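Local coordinates for protein galactose mutarotase related enzyme (Lactobacillus casei, PDB 3Q1N) that probably binds carbohydrates and, as in the aldose 1-epimerase (galactose mutarotase) family, may interconvert the anomers of a sugar, at residues S23-N26 with Y31-V34; M2-I5 with F10-G13. All blocks are in the same frame, centred on the assembly; numbering follows the deposited sequence.

Interaction 1. Residues S23-N26 with Y31-V34; sequences SLVN and YEYV. With EDO (1,2-ethanediol), chain I.
A first torsion of 177° sends Glu-32 CG away from its own backbone N, and a bend at chi2 (60°) brings the carboxylate of this long side chain to the hydroxyl of Ser-23 and the amide of Leu-24. The two segments form the end of a beta hairpin in the small N-terminal antiparallel sheet of this galactose mutarotase-like protein. Asn-26 and Tyr-31 are a hydrogen-bonded pair, Asn-26 N reaching Tyr-31 O at 2.9 Å. Val-25 and Glu-32 follow as a non-hydrogen-bonded pair. Tyr-33 N still donates to Leu-24 O (2.9 Å), but the amide of Leu-24 turns to the carboxylate: N meets Glu-32 OE2 at 2.8 Å, nearly straight (168°), on the syn lone pair. Val-34 N takes the anti lone pair of the same oxygen, so two backbone donors grip OE2. In one of its two conformers Ser-23 OG donates to the syn lone pair of Glu-32 OE1, a bond that is probably not permanent. With an alanine in place of Glu-32, the amides of Leu-24 and Val-34 would probably lose their shared acceptor, leaving the hairpin end less firmly tied. Leu-24 CB packs on Val-34 CG2 at 3.8 Å, and the ring of Tyr-33 turns its edge to the Leu-24 carbonyl. Tyrosine suits this place, joining a flat apolar ring to a hydroxyl for His-294 O. The edge of Tyr-31 sits over one face of that ring, and its OH is hydrogen-bonded to O1 of a 1,2-ethanediol, probably from the crystallisation liquor, at 2.8 Å.

Interaction 2. Residues M2-I5 with F10-G13; sequences MITI and FKAG
Ile-5 and Ala-12 make the tight half of this contact. Ile-5 CG1 sits between its own backbone N and carbonyl carbon (chi1 52°), a rotation that swings it onto Ala-12 CB at 3.9 Å. The small methyl suits a place that Leu-21 and Leu-24 of the adjoining strand also touch, whereas the bulkier, branched Ile-5 reaches Val-91, Tyr-115 and Leu-117 of strands 90-96 and 109-118. The same two residues are an antiparallel hydrogen-bonded pair: Ala-12 N donates to Ile-5 O at 2.9 Å, almost straight at 173°, and Ile-5 N answers to Ala-12 O at 3.0 Å. Strands 2-6 and 10-15 thus form a beta hairpin, the first of the chain, in which 2-6 is the outermost strand of a four-stranded antiparallel sheet. The neighbouring pair, Thr-4 with Gly-13, is non-hydrogen-bonded, and the glycine CA lies 3.4 Å from Ile-3 O in a C-H...O contact. On the face of Thr-4 the contact is much looser. The fully extended side chain of Lys-11 crosses that of Thr-4 obliquely, bringing CE to 3.9 Å from Thr-4 CB. Both residues are exposed, and a flexible aliphatic chain with a charged end fits here because its methylenes can lie against the threonine while the ammonium stays in solvent. Lys-11 NZ donates to a water at 3.2 Å, and that same water is hydrogen-bonded to Thr-4 OG1.

In the fold
Interactions 1 and 2 lie at the two margins of one four-stranded antiparallel sheet, in the order 2-6, 10-15, 20-26, 31-32, and their centres are 10 Å apart. The two inner strands join them: Val-25 N probably donates to Lys-11 O, Gly-13 N to Ser-23 O, and Phe-10 packs against Asn-26. Each is partly buried. In interaction 2 regular backbone pairing does the work, with apolar Ile-5 and Ala-12 on one face and solvated Thr-4 and Lys-11 on the other. Interaction 1 is mixed: where the short strand gives way to a loop, it adds to its backbone bonds a carboxylate that accepts from amides, and its tyrosines lead on to His-227 and His-294.

Interaction 1. Residues S23-N26 with Y31-V34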
loop_
_atom_site.group_PDB
_atom_site.type_symbol
_atom_site.label_atom_id
_atom_site.label_comp_id
_atom_site.label_asym_id
_atom_site.label_seq_id
_atom_site.Cartn_x
_atom_site.Cartn_y
_atom_site.Cartn_z
ATOM N N SER A 23 8.331 -8.254 -8.538
ATOM C CA SER A 23 8.409 -9.709 -8.491
ATOM C C SER A 23 8.985 -10.168 -7.156
ATOM O O SER A 23 9.890 -9.522 -6.590
ATOM C CB SER A 23 9.264 -10.238 -9.657
ATOM O OG SER A 23 9.520 -11.633 -9.541
ATOM N N LEU A 24 8.467 -11.284 -6.662
ATOM C CA LEU A 24 8.903 -11.868 -5.407
ATOM C C LEU A 24 8.637 -13.360 -5.486
ATOM O O LEU A 24 7.493 -13.807 -5.591
ATOM C CB LEU A 24 8.124 -11.201 -4.266
ATOM C CG LEU A 24 8.510 -11.374 -2.810
ATOM C CD1 LEU A 24 9.977 -10.914 -2.588
ATOM C CD2 LEU A 24 7.574 -10.592 -1.945
ATOM N N VAL A 25 9.706 -14.127 -5.503
ATOM C CA VAL A 25 9.651 -15.496 -5.953
ATOM C C VAL A 25 10.200 -16.411 -4.890
ATOM O O VAL A 25 11.253 -16.130 -4.314
ATOM C CB VAL A 25 10.462 -15.685 -7.275
ATOM C CG1 VAL A 25 10.701 -17.183 -7.637
ATOM C CG2 VAL A 25 9.787 -14.971 -8.419
ATOM N N ASN A 26 9.438 -17.467 -4.615
ATOM C CA ASN A 26 9.911 -18.590 -3.810
ATOM C C ASN A 26 10.752 -19.505 -4.689
ATOM O O ASN A 26 10.220 -20.154 -5.617
ATOM C CB ASN A 26 8.715 -19.350 -3.246
ATOM C CG ASN A 26 9.117 -20.382 -2.208
ATOM O OD1 ASN A 26 9.718 -20.039 -1.175
ATOM N ND2 ASN A 26 8.749 -21.644 -2.453
ATOM N N TYR A 31 7.541 -20.198 -7.378
ATOM C CA TYR A 31 6.232 -19.539 -7.199
ATOM C C TYR A 31 6.356 -18.016 -7.107
ATOM O O TYR A 31 7.139 -17.505 -6.303
ATOM C CB TYR A 31 5.524 -20.079 -5.967
ATOM C CG TYR A 31 4.222 -19.370 -5.681
ATOM C CD1 TYR A 31 3.083 -19.703 -6.367
ATOM C CD2 TYR A 31 4.133 -18.396 -4.714
ATOM C CE1 TYR A 31 1.878 -19.063 -6.134
ATOM C CE2 TYR A 31 2.939 -17.776 -4.442
ATOM C CZ TYR A 31 1.809 -18.092 -5.173
ATOM O OH TYR A 31 0.605 -17.468 -4.944
ATOM N N GLU A 32 5.536 -17.315 -7.891
ATOM C CA GLU A 32 5.463 -15.859 -7.876
ATOM C C GLU A 32 4.348 -15.349 -6.954
ATOM O O GLU A 32 3.156 -15.603 -7.212
ATOM C CB GLU A 32 5.241 -15.354 -9.298
ATOM C CG GLU A 32 5.063 -13.856 -9.472
ATOM C CD GLU A 32 6.257 -13.039 -8.984
ATOM O OE1 GLU A 32 7.307 -13.146 -9.642
ATOM O OE2 GLU A 32 6.168 -12.357 -7.951
ATOM N N TYR A 33 4.744 -14.624 -5.906
ATOM C CA TYR A 33 3.787 -14.100 -4.937
ATOM C C TYR A 33 3.064 -12.864 -5.436
ATOM O O TYR A 33 1.922 -12.627 -5.057
ATOM C CB TYR A 33 4.482 -13.702 -3.636
ATOM C CG TYR A 33 5.000 -14.861 -2.814
ATOM C CD1 TYR A 33 4.192 -15.514 -1.900
ATOM C CD2 TYR A 33 6.295 -15.256 -2.913
ATOM C CE1 TYR A 33 4.673 -16.556 -1.108
ATOM C CE2 TYR A 33 6.786 -16.306 -2.158
ATOM C CZ TYR A 33 5.993 -16.940 -1.250
ATOM O OH TYR A 33 6.543 -17.974 -0.517
ATOM N N VAL A 34 3.749 -12.064 -6.240
ATOM C CA VAL A 34 3.297 -10.725 -6.681
ATOM C C VAL A 34 2.707 -10.723 -8.098
ATOM O O VAL A 34 3.238 -11.355 -9.014
ATOM C CB VAL A 34 4.417 -9.690 -6.542
ATOM C CG1 VAL A 34 4.002 -8.307 -7.111
ATOM C CG2 VAL A 34 4.814 -9.517 -5.044
HETATM C C1 EDO I . 0.160 -14.941 -2.062
HETATM O O1 EDO I . 0.712 -16.202 -2.441
HETATM C C2 EDO I . -1.064 -15.143 -1.183
HETATM O O2 EDO I . -2.077 -15.859 -1.906
#

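Interaction 2. Residues M2-I5 with F10-G13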
loop_
_atom_site.group_PDB
_atom_site.type_symbol
_atom_site.label_atom_id
_atom_site.label_comp_id
_atom_site.label_asym_id
_atom_site.label_seq_id
_atom_site.Cartn_x
_atom_site.Cartn_y
_atom_site.Cartn_z
HETATM N N MSE A 2 16.095 -1.954 -13.415
HETATM C CA MSE A 2 15.592 -2.810 -12.345
HETATM C C MSE A 2 16.760 -3.329 -11.516
HETATM O O MSE A 2 17.884 -3.444 -12.031
HETATM C CB MSE A 2 14.856 -4.003 -12.945
HETATM C CG MSE A 2 13.484 -3.684 -13.520
HETATM SE SE MSE A 2 12.528 -5.331 -13.854
HETATM C CE MSE A 2 13.292 -5.747 -15.619
ATOM N N ILE A 3 16.475 -3.676 -10.273
ATOM C CA ILE A 3 17.464 -4.204 -9.389
ATOM C C ILE A 3 16.900 -5.523 -8.867
ATOM O O ILE A 3 15.702 -5.627 -8.534
ATOM C CB ILE A 3 17.671 -3.267 -8.177
ATOM C CG1 ILE A 3 18.179 -1.893 -8.644
ATOM C CG2 ILE A 3 18.609 -3.874 -7.157
ATOM C CD1 ILE A 3 19.598 -1.904 -9.243
ATOM N N THR A 4 17.751 -6.519 -8.772
ATOM C CA THR A 4 17.334 -7.743 -8.108
ATOM C C THR A 4 18.114 -7.938 -6.806
ATOM O O THR A 4 19.284 -7.557 -6.703
ATOM C CB THR A 4 17.478 -8.977 -9.023
ATOM O OG1 THR A 4 18.841 -9.247 -9.318
ATOM C CG2 THR A 4 16.674 -8.803 -10.332
ATOM N N ILE A 5 17.446 -8.503 -5.814
ATOM C CA ILE A 5 18.095 -8.972 -4.595
ATOM C C ILE A 5 17.661 -10.394 -4.405
ATOM O O ILE A 5 16.639 -10.829 -4.949
ATOM C CB ILE A 5 17.781 -8.092 -3.356
ATOM C CG1 ILE A 5 16.260 -7.892 -3.173
ATOM C CG2 ILE A 5 18.521 -6.693 -3.461
ATOM C CD1 ILE A 5 15.869 -7.177 -1.831
ATOM N N PHE A 10 14.680 -16.863 -1.697
ATOM C CA PHE A 10 13.798 -15.856 -2.337
ATOM C C PHE A 10 14.573 -14.993 -3.335
ATOM O O PHE A 10 15.774 -14.777 -3.158
ATOM C CB PHE A 10 13.161 -14.941 -1.266
ATOM C CG PHE A 10 12.340 -15.661 -0.239
ATOM C CD1 PHE A 10 11.264 -16.440 -0.596
ATOM C CD2 PHE A 10 12.652 -15.544 1.104
ATOM C CE1 PHE A 10 10.519 -17.109 0.366
ATOM C CE2 PHE A 10 11.921 -16.156 2.062
ATOM C CZ PHE A 10 10.850 -16.972 1.696
ATOM N N LYS A 11 13.886 -14.500 -4.363
ATOM C CA LYS A 11 14.397 -13.456 -5.232
ATOM C C LYS A 11 13.338 -12.362 -5.403
ATOM O O LYS A 11 12.151 -12.677 -5.542
ATOM C CB LYS A 11 14.798 -14.044 -6.584
ATOM C CG LYS A 11 15.503 -13.055 -7.537
ATOM C CD LYS A 11 16.193 -13.776 -8.675
ATOM C CE LYS A 11 16.962 -12.821 -9.593
ATOM N NZ LYS A 11 17.616 -13.591 -10.715
ATOM N N ALA A 12 13.775 -11.110 -5.413
ATOM C CA ALA A 12 12.860 -9.963 -5.607
ATOM C C ALA A 12 13.423 -9.098 -6.743
ATOM O O ALA A 12 14.660 -8.934 -6.882
ATOM C CB ALA A 12 12.724 -9.140 -4.334
ATOM N N GLY A 13 12.521 -8.540 -7.544
ATOM C CA GLY A 13 12.878 -7.576 -8.579
ATOM C C GLY A 13 12.149 -6.289 -8.274
ATOM O O GLY A 13 10.945 -6.316 -7.942
HETATM O O HOH W 1 18.954 -10.904 -11.819
#